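Alternansucrase (PDB 6HVG) belongs to glycosyl hydrolase family 70, enzymes built around a TIM-type barrel, and also carries repeats of the choline-binding and cell-wall-binding kind. Local coordinates at residues D627-I633 with Q1225-T1230; N674-D680 with I743-F748. All blocks are in the same frame, centred on the assembly; numbering follows the deposited sequence.

Interaction 1: D627-I633 with Q1225-T1230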
ATOM      1  N   ASP A 627      18.099   1.567   8.779  1.00 41.92           N
ATOM      2  CA  ASP A 627      19.142   0.892   9.571  1.00 45.52           C
ATOM      3  C   ASP A 627      19.099   1.388  11.014  1.00 45.09           C
ATOM      4  O   ASP A 627      19.236   2.585  11.289  1.00 48.59           O
ATOM      5  CB  ASP A 627      20.535   1.130   8.961  1.00 45.94           C
ATOM      6  CG  ASP A 627      21.608   0.215   9.544  1.00 47.12           C
ATOM      7  OD1 ASP A 627      21.722   0.081  10.780  1.00 49.19           O
ATOM      8  OD2 ASP A 627      22.371  -0.354   8.759  1.00 49.67           O
ATOM      9  N   ALA A 628      18.901   0.459  11.935  1.00 43.73           N
ATOM     10  CA  ALA A 628      18.668   0.807  13.333  1.00 47.54           C
ATOM     11  C   ALA A 628      19.862   1.495  14.032  1.00 50.02           C
ATOM     12  O   ALA A 628      19.721   2.004  15.142  1.00 51.22           O
ATOM     13  CB  ALA A 628      18.249  -0.436  14.089  1.00 47.92           C
ATOM     14  N   ASP A 629      21.030   1.501  13.398  1.00 50.12           N
ATOM     15  CA  ASP A 629      22.157   2.301  13.882  1.00 50.01           C
ATOM     16  C   ASP A 629      21.792   3.757  14.112  1.00 45.93           C
ATOM     17  O   ASP A 629      22.350   4.402  14.991  1.00 48.09           O
ATOM     18  CB  ASP A 629      23.311   2.267  12.882  1.00 54.63           C
ATOM     19  CG  ASP A 629      24.077   0.946  12.882  1.00 58.70           C
ATOM     20  OD1 ASP A 629      24.000   0.179  13.876  1.00 60.07           O
ATOM     21  OD2 ASP A 629      24.786   0.708  11.873  1.00 58.75           O
ATOM     22  N   LEU A 630      20.858   4.276  13.326  1.00 42.37           N
ATOM     23  CA  LEU A 630      20.459   5.661  13.453  1.00 40.25           C
ATOM     24  C   LEU A 630      19.926   5.993  14.833  1.00 41.62           C
ATOM     25  O   LEU A 630      20.020   7.141  15.271  1.00 43.35           O
ATOM     26  CB  LEU A 630      19.424   6.043  12.385  1.00 39.78           C
ATOM     27  CG  LEU A 630      19.889   6.063  10.931  1.00 40.18           C
ATOM     28  CD1 LEU A 630      18.783   6.604  10.038  1.00 39.13           C
ATOM     29  CD2 LEU A 630      21.160   6.882  10.759  1.00 42.51           C
ATOM     30  N   LEU A 631      19.339   5.016  15.514  1.00 43.00           N
ATOM     31  CA  LEU A 631      18.819   5.256  16.846  1.00 44.71           C
ATOM     32  C   LEU A 631      19.963   5.508  17.819  1.00 46.55           C
ATOM     33  O   LEU A 631      19.879   6.418  18.668  1.00 49.82           O
ATOM     34  CB  LEU A 631      17.962   4.081  17.329  1.00 46.42           C
ATOM     35  CG  LEU A 631      16.775   3.656  16.468  1.00 46.29           C
ATOM     36  CD1 LEU A 631      15.935   2.626  17.188  1.00 47.85           C
ATOM     37  CD2 LEU A 631      15.907   4.831  16.090  1.00 48.18           C
ATOM     38  N   LYS A 632      21.018   4.702  17.691  1.00 45.92           N
ATOM     39  CA  LYS A 632      22.223   4.829  18.518  1.00 46.53           C
ATOM     40  C   LYS A 632      22.955   6.131  18.229  1.00 47.28           C
ATOM     41  O   LYS A 632      23.394   6.814  19.159  1.00 49.77           O
ATOM     42  CB  LYS A 632      23.164   3.664  18.254  1.00 47.91           C
ATOM     43  CG  LYS A 632      24.214   3.470  19.317  1.00 51.19           C
ATOM     44  CD  LYS A 632      25.449   2.786  18.770  1.00 55.87           C
ATOM     45  CE  LYS A 632      26.359   2.292  19.893  1.00 63.00           C
ATOM     46  NZ  LYS A 632      26.811   3.373  20.822  1.00 64.06           N
ATOM     47  N   ILE A 633      23.060   6.484  16.949  1.00 45.88           N
ATOM     48  CA  ILE A 633      23.701   7.732  16.547  1.00 47.39           C
ATOM     49  C   ILE A 633      22.985   8.926  17.153  1.00 46.81           C
ATOM     50  O   ILE A 633      23.612   9.825  17.711  1.00 46.78           O
ATOM     51  CB  ILE A 633      23.758   7.874  15.013  1.00 48.45           C
ATOM     52  CG1 ILE A 633      24.705   6.823  14.423  1.00 49.33           C
ATOM     53  CG2 ILE A 633      24.212   9.273  14.597  1.00 50.17           C
ATOM     54  CD1 ILE A 633      24.405   6.493  12.974  1.00 50.58           C
ATOM     55  N   GLN A1225      33.305   5.585  17.915  1.00 68.28           N
ATOM     56  CA  GLN A1225      32.484   4.465  18.382  1.00 70.25           C
ATOM     57  C   GLN A1225      31.919   3.634  17.237  1.00 66.28           C
ATOM     58  O   GLN A1225      31.317   4.188  16.312  1.00 64.71           O
ATOM     59  CB  GLN A1225      31.315   5.006  19.207  1.00 75.27           C
ATOM     60  CG  GLN A1225      30.261   3.972  19.583  1.00 81.91           C
ATOM     61  CD  GLN A1225      30.658   3.130  20.775  1.00 89.46           C
ATOM     62  OE1 GLN A1225      31.243   3.636  21.745  1.00 91.27           O
ATOM     63  NE2 GLN A1225      30.300   1.849  20.740  1.00 90.56           N
ATOM     64  N   ASN A1226      32.085   2.313  17.314  1.00 61.53           N
ATOM     65  CA  ASN A1226      31.521   1.403  16.302  1.00 59.38           C
ATOM     66  C   ASN A1226      30.020   1.211  16.411  1.00 56.27           C
ATOM     67  O   ASN A1226      29.482   1.062  17.496  1.00 57.52           O
ATOM     68  CB  ASN A1226      32.144   0.013  16.379  1.00 62.35           C
ATOM     69  CG  ASN A1226      33.558  -0.022  15.861  1.00 64.77           C
ATOM     70  OD1 ASN A1226      33.877   0.582  14.838  1.00 69.42           O
ATOM     71  ND2 ASN A1226      34.417  -0.736  16.564  1.00 67.51           N
ATOM     72  N   GLN A1227      29.370   1.221  15.253  1.00 54.98           N
ATOM     73  CA  GLN A1227      27.956   0.931  15.104  1.00 50.26           C
ATOM     74  C   GLN A1227      27.762  -0.564  14.910  1.00 47.71           C
ATOM     75  O   GLN A1227      28.615  -1.225  14.367  1.00 52.06           O
ATOM     76  CB  GLN A1227      27.402   1.689  13.889  1.00 49.42           C
ATOM     77  CG  GLN A1227      27.467   3.201  14.021  1.00 48.27           C
ATOM     78  CD  GLN A1227      26.596   3.685  15.132  1.00 49.74           C
ATOM     79  OE1 GLN A1227      25.598   3.027  15.481  1.00 57.43           O
ATOM     80  NE2 GLN A1227      26.941   4.834  15.708  1.00 47.31           N
ATOM     81  N   VAL A1228      26.621  -1.086  15.328  1.00 48.36           N
ATOM     82  CA  VAL A1228      26.413  -2.519  15.396  1.00 49.99           C
ATOM     83  C   VAL A1228      26.256  -3.179  14.046  1.00 50.97           C
ATOM     84  O   VAL A1228      26.874  -4.213  13.795  1.00 50.62           O
ATOM     85  CB  VAL A1228      25.190  -2.866  16.264  1.00 54.68           C
ATOM     86  CG1 VAL A1228      24.903  -4.379  16.262  1.00 53.38           C
ATOM     87  CG2 VAL A1228      25.418  -2.359  17.691  1.00 56.79           C
ATOM     88  N   SER A1229      25.431  -2.601  13.173  1.00 53.21           N
ATOM     89  CA  SER A1229      25.103  -3.245  11.894  1.00 50.88           C
ATOM     90  C   SER A1229      26.298  -3.370  10.967  1.00 50.98           C
ATOM     91  O   SER A1229      26.331  -4.280  10.152  1.00 52.50           O
ATOM     92  CB  SER A1229      23.960  -2.509  11.174  1.00 50.70           C
ATOM     93  OG  SER A1229      24.410  -1.370  10.461  1.00 48.31           O
ATOM     94  N   THR A1230      27.272  -2.466  11.096  1.00 52.75           N
ATOM     95  CA  THR A1230      28.416  -2.393  10.182  1.00 55.51           C
ATOM     96  C   THR A1230      29.766  -2.832  10.757  1.00 56.34           C
ATOM     97  O   THR A1230      30.704  -3.091  10.001  1.00 57.83           O
ATOM     98  CB  THR A1230      28.625  -0.949   9.691  1.00 57.29           C
ATOM     99  OG1 THR A1230      28.953  -0.108  10.800  1.00 53.88           O
ATOM    100  CG2 THR A1230      27.380  -0.419   8.978  1.00 60.20           C
TER
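The capped start of helix 629-642 is held against an irregular loop here, D627 and D629 both reaching S1229. D627 prepares the helix entrance with an Asx turn: its OD1 accepts from D629 N at 3.1 Å through the anti lone pair, and aspartate suits the place because its short side chain can fold back to an early amide. The hydroxyl of S1229 sits between two carboxylates, with OG 2.8 Å from D627 OD2 and 2.5 Å from D629 OD2; which of the two receives its proton is not settled. D629 also binds the loop backbone, since S1229 N donates to D629 OD1 (3.2 Å) along an almost straight line of 176°, using the syn lone pair. Q590 NE2 of helix 587-601 also donates to D629 OD2, and R557 hydrogen-bonds to S1229 O. The side chain of D627 is about 8 Å from the calcium ion, which N625 helps to bind.

Q1227 runs past D629 in the opposite sense, its amide tilted 61° from the carboxylate. The bend in its chain (chi2 -65°) lays the amide against K632 and I633, one turn further along the helix: OE1 meets K632 CD at 3.3 Å, and NE2 meets I633 CG1 at 3.3 Å. The long methylenes of K632 supply aliphatic surface while its ammonium group pairs with D636. The whole is an Asx turn leading into a helix of the TIM-type barrel domain, with a second aspartate bound to a loop distant in sequence.

Interaction 2: N674-D680 with I743-F748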
ATOM      1  N   ASN A 674      16.462   3.239  26.187  1.00 46.28           N
ATOM      2  CA  ASN A 674      15.407   4.214  25.970  1.00 44.80           C
ATOM      3  C   ASN A 674      15.886   5.626  25.599  1.00 47.40           C
ATOM      4  O   ASN A 674      15.452   6.599  26.191  1.00 50.10           O
ATOM      5  CB  ASN A 674      14.512   4.257  27.208  1.00 44.57           C
ATOM      6  CG  ASN A 674      13.795   2.946  27.438  1.00 42.86           C
ATOM      7  OD1 ASN A 674      12.917   2.557  26.674  1.00 43.93           O
ATOM      8  ND2 ASN A 674      14.145   2.272  28.499  1.00 42.73           N
ATOM      9  N   ALA A 675      16.782   5.736  24.624  1.00 49.49           N
ATOM     10  CA  ALA A 675      17.259   7.048  24.136  1.00 47.81           C
ATOM     11  C   ALA A 675      16.147   7.888  23.506  1.00 44.77           C
ATOM     12  O   ALA A 675      16.184   9.109  23.544  1.00 45.42           O
ATOM     13  CB  ALA A 675      18.400   6.860  23.148  1.00 49.87           C
ATOM     14  N   GLN A 676      15.168   7.221  22.914  1.00 46.39           N
ATOM     15  CA  GLN A 676      13.927   7.858  22.463  1.00 46.83           C
ATOM     16  C   GLN A 676      12.774   6.993  22.964  1.00 47.21           C
ATOM     17  O   GLN A 676      12.928   5.778  23.104  1.00 50.16           O
ATOM     18  CB  GLN A 676      13.856   7.937  20.936  1.00 46.27           C
ATOM     19  CG  GLN A 676      15.023   8.637  20.256  1.00 45.92           C
ATOM     20  CD  GLN A 676      16.205   7.714  19.985  1.00 47.30           C
ATOM     21  OE1 GLN A 676      16.051   6.492  19.934  1.00 49.69           O
ATOM     22  NE2 GLN A 676      17.408   8.294  19.901  1.00 46.27           N
ATOM     23  N   LEU A 677      11.627   7.608  23.230  1.00 44.82           N
ATOM     24  CA  LEU A 677      10.482   6.871  23.742  1.00 44.79           C
ATOM     25  C   LEU A 677       9.840   5.989  22.682  1.00 43.10           C
ATOM     26  O   LEU A 677       9.517   6.458  21.601  1.00 43.03           O
ATOM     27  CB  LEU A 677       9.424   7.821  24.299  1.00 44.19           C
ATOM     28  CG  LEU A 677       9.833   8.656  25.505  1.00 45.46           C
ATOM     29  CD1 LEU A 677       8.686   9.604  25.819  1.00 45.10           C
ATOM     30  CD2 LEU A 677      10.185   7.786  26.700  1.00 46.94           C
ATOM     31  N   THR A 678       9.646   4.712  23.006  1.00 42.24           N
ATOM     32  CA  THR A 678       8.831   3.837  22.157  1.00 42.85           C
ATOM     33  C   THR A 678       7.367   4.244  22.193  1.00 43.44           C
ATOM     34  O   THR A 678       6.888   4.766  23.191  1.00 42.61           O
ATOM     35  CB  THR A 678       8.904   2.357  22.582  1.00 41.50           C
ATOM     36  OG1 THR A 678       8.120   1.569  21.682  1.00 39.04           O
ATOM     37  CG2 THR A 678       8.367   2.160  24.008  1.00 42.20           C
ATOM     38  N   MET A 679       6.653   3.969  21.109  1.00 45.56           N
ATOM     39  CA  MET A 679       5.200   4.027  21.144  1.00 44.04           C
ATOM     40  C   MET A 679       4.705   2.802  21.884  1.00 42.38           C
ATOM     41  O   MET A 679       5.440   1.819  22.062  1.00 40.42           O
ATOM     42  CB  MET A 679       4.605   4.052  19.741  1.00 50.11           C
ATOM     43  CG  MET A 679       4.294   2.674  19.152  1.00 53.34           C
ATOM     44  SD  MET A 679       3.946   2.614  17.399  1.00 61.46           S
ATOM     45  CE  MET A 679       2.995   4.056  17.064  1.00 65.36           C
ATOM     46  N   ASP A 680       3.439   2.855  22.289  1.00 42.70           N
ATOM     47  CA  ASP A 680       2.785   1.732  22.945  1.00 44.27           C
ATOM     48  C   ASP A 680       1.548   1.377  22.145  1.00 45.53           C
ATOM     49  O   ASP A 680       0.435   1.777  22.480  1.00 44.16           O
ATOM     50  CB  ASP A 680       2.434   2.087  24.388  1.00 46.88           C
ATOM     51  CG  ASP A 680       1.756   0.943  25.125  1.00 50.05           C
ATOM     52  OD1 ASP A 680       1.752  -0.197  24.600  1.00 47.14           O
ATOM     53  OD2 ASP A 680       1.218   1.193  26.235  1.00 51.91           O
ATOM     54  N   ILE A 743       8.542  -0.123  30.874  1.00 42.03           N
ATOM     55  CA  ILE A 743       9.205   0.513  29.726  1.00 41.79           C
ATOM     56  C   ILE A 743       8.616   1.885  29.447  1.00 43.02           C
ATOM     57  O   ILE A 743       7.409   1.994  29.187  1.00 44.06           O
ATOM     58  CB  ILE A 743       9.107  -0.341  28.458  1.00 40.74           C
ATOM     59  CG1 ILE A 743       9.795  -1.695  28.700  1.00 42.16           C
ATOM     60  CG2 ILE A 743       9.719   0.405  27.274  1.00 40.67           C
ATOM     61  CD1 ILE A 743       9.861  -2.604  27.497  1.00 43.65           C
ATOM     62  N   PRO A 744       9.451   2.935  29.474  1.00 40.73           N
ATOM     63  CA  PRO A 744       8.900   4.265  29.240  1.00 42.64           C
ATOM     64  C   PRO A 744       8.376   4.403  27.833  1.00 43.96           C
ATOM     65  O   PRO A 744       8.989   3.870  26.902  1.00 48.68           O
ATOM     66  CB  PRO A 744      10.087   5.196  29.479  1.00 41.01           C
ATOM     67  CG  PRO A 744      11.278   4.344  29.296  1.00 40.97           C
ATOM     68  CD  PRO A 744      10.900   2.953  29.678  1.00 39.98           C
ATOM     69  N   ASN A 745       7.268   5.129  27.683  1.00 43.86           N
ATOM     70  CA  ASN A 745       6.555   5.166  26.413  1.00 42.70           C
ATOM     71  C   ASN A 745       5.637   6.370  26.204  1.00 41.70           C
ATOM     72  O   ASN A 745       5.191   6.979  27.157  1.00 39.76           O
ATOM     73  CB  ASN A 745       5.702   3.917  26.302  1.00 42.71           C
ATOM     74  CG  ASN A 745       4.517   3.937  27.247  1.00 44.40           C
ATOM     75  OD1 ASN A 745       3.401   4.285  26.872  1.00 42.22           O
ATOM     76  ND2 ASN A 745       4.767   3.581  28.485  1.00 46.18           N
ATOM     77  N   TYR A 746       5.345   6.672  24.940  1.00 41.50           N
ATOM     78  CA  TYR A 746       4.249   7.586  24.585  1.00 41.49           C
ATOM     79  C   TYR A 746       3.100   6.795  24.003  1.00 42.08           C
ATOM     80  O   TYR A 746       3.301   5.701  23.509  1.00 40.51           O
ATOM     81  CB  TYR A 746       4.702   8.669  23.614  1.00 40.79           C
ATOM     82  CG  TYR A 746       4.871   8.266  22.168  1.00 41.11           C
ATOM     83  CD1 TYR A 746       6.020   7.625  21.724  1.00 42.37           C
ATOM     84  CD2 TYR A 746       3.892   8.560  21.233  1.00 41.40           C
ATOM     85  CE1 TYR A 746       6.179   7.264  20.385  1.00 43.41           C
ATOM     86  CE2 TYR A 746       4.036   8.217  19.901  1.00 41.34           C
ATOM     87  CZ  TYR A 746       5.188   7.577  19.472  1.00 43.04           C
ATOM     88  OH  TYR A 746       5.333   7.244  18.135  1.00 40.78           O
ATOM     89  N   SER A 747       1.886   7.321  24.102  1.00 45.30           N
ATOM     90  CA  SER A 747       0.701   6.600  23.619  1.00 45.50           C
ATOM     91  C   SER A 747      -0.283   7.550  23.020  1.00 44.31           C
ATOM     92  O   SER A 747      -0.317   8.717  23.393  1.00 46.71           O
ATOM     93  CB  SER A 747       0.027   5.803  24.762  1.00 45.99           C
ATOM     94  OG  SER A 747      -0.204   6.597  25.904  1.00 42.17           O
ATOM     95  N   PHE A 748      -1.100   7.049  22.104  1.00 45.28           N
ATOM     96  CA  PHE A 748      -2.083   7.891  21.435  1.00 47.99           C
ATOM     97  C   PHE A 748      -3.310   7.117  21.033  1.00 47.18           C
ATOM     98  O   PHE A 748      -3.292   5.907  21.007  1.00 43.01           O
ATOM     99  CB  PHE A 748      -1.466   8.544  20.198  1.00 49.69           C
ATOM    100  CG  PHE A 748      -0.882   7.567  19.223  1.00 52.58           C
ATOM    101  CD1 PHE A 748       0.448   7.169  19.321  1.00 55.09           C
ATOM    102  CD2 PHE A 748      -1.647   7.057  18.202  1.00 54.35           C
ATOM    103  CE1 PHE A 748       0.999   6.269  18.435  1.00 52.26           C
ATOM    104  CE2 PHE A 748      -1.103   6.160  17.303  1.00 54.43           C
ATOM    105  CZ  PHE A 748       0.219   5.763  17.423  1.00 54.25           C
TER
HETATM  106  O   HOH W   1      11.012   3.897  25.171  1.00 34.13           O
HETATM  107  O   HOH W   2       0.620   4.346  21.226  1.00 54.60           O
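This is a buried contact between neighbouring parallel strands, 678-679 and 745-747, in the eight-stranded parallel sheet of the TIM-type barrel. The pairing is short and somewhat loose. Its firm bond runs from Y746 N to T678 O (3.0 Å, 157°), while D680 N to Y746 O is bent and weak, and side-chain packing and a bridging water add to the joint.

Before the strands, N674 and P744 approach from opposite directions, and the amide carbon CG of N674 lies 3.4 Å from P744 CG. A proline has no N-H to satisfy and offers a compact apolar ring, which also receives the methyl CD2 of L677 on its CB at 3.8 Å. A water bridges the same region: it accepts from T678 N at 2.7 Å and lies within bonding distance of N674 OD1 and P744 O. N745 folds back on its own segment, ND2 donating to I743 O (3.2 Å) in the carbonyl plane, while its OD1 bonds to T820; an amide can serve both roles at once. Beyond the strand, D680 stands at the N-cap of helix 681-692, where its side chain caps a backbone N of the helix and OD1 hydrogen-bonds to T682 OG1.

Aromatic rings pack along the strand on the side of M679. With CG placed between its backbone N and carbonyl carbon (chi1 77°), the ring of Y746 turns one face to M679, whose CA sits 3.9 Å from the ring centroid in a CH-pi contact, 29° off the normal. L677 O lies in plane at the ring's edge, and the phenol bonds to L658 O. The flexible M679 chain then bends at its thioether, bringing the terminal methyl CE to the edge of the F748 ring, 3.3 Å from CZ.

How the interactions relate
From the N terminus the chain passes 627-633, then 674-680, then 743-748, and arrives at 1225-1230 only after most of the family 70 region has been built. Interaction 2 closes a short loop, its segments 63 residues apart, and this lies wholly within the 592-residue span that interaction 1 closes; the two do not cross. The inner contact joins adjacent barrel strands, whereas the outer one ties the start of a helix to a loop late in the sequence. Their centres are about 20 Å apart, yet they touch: Q676 NE2 packs 3.3 Å from L631 O, bringing helix 629-642 against the approach to strand 678-679.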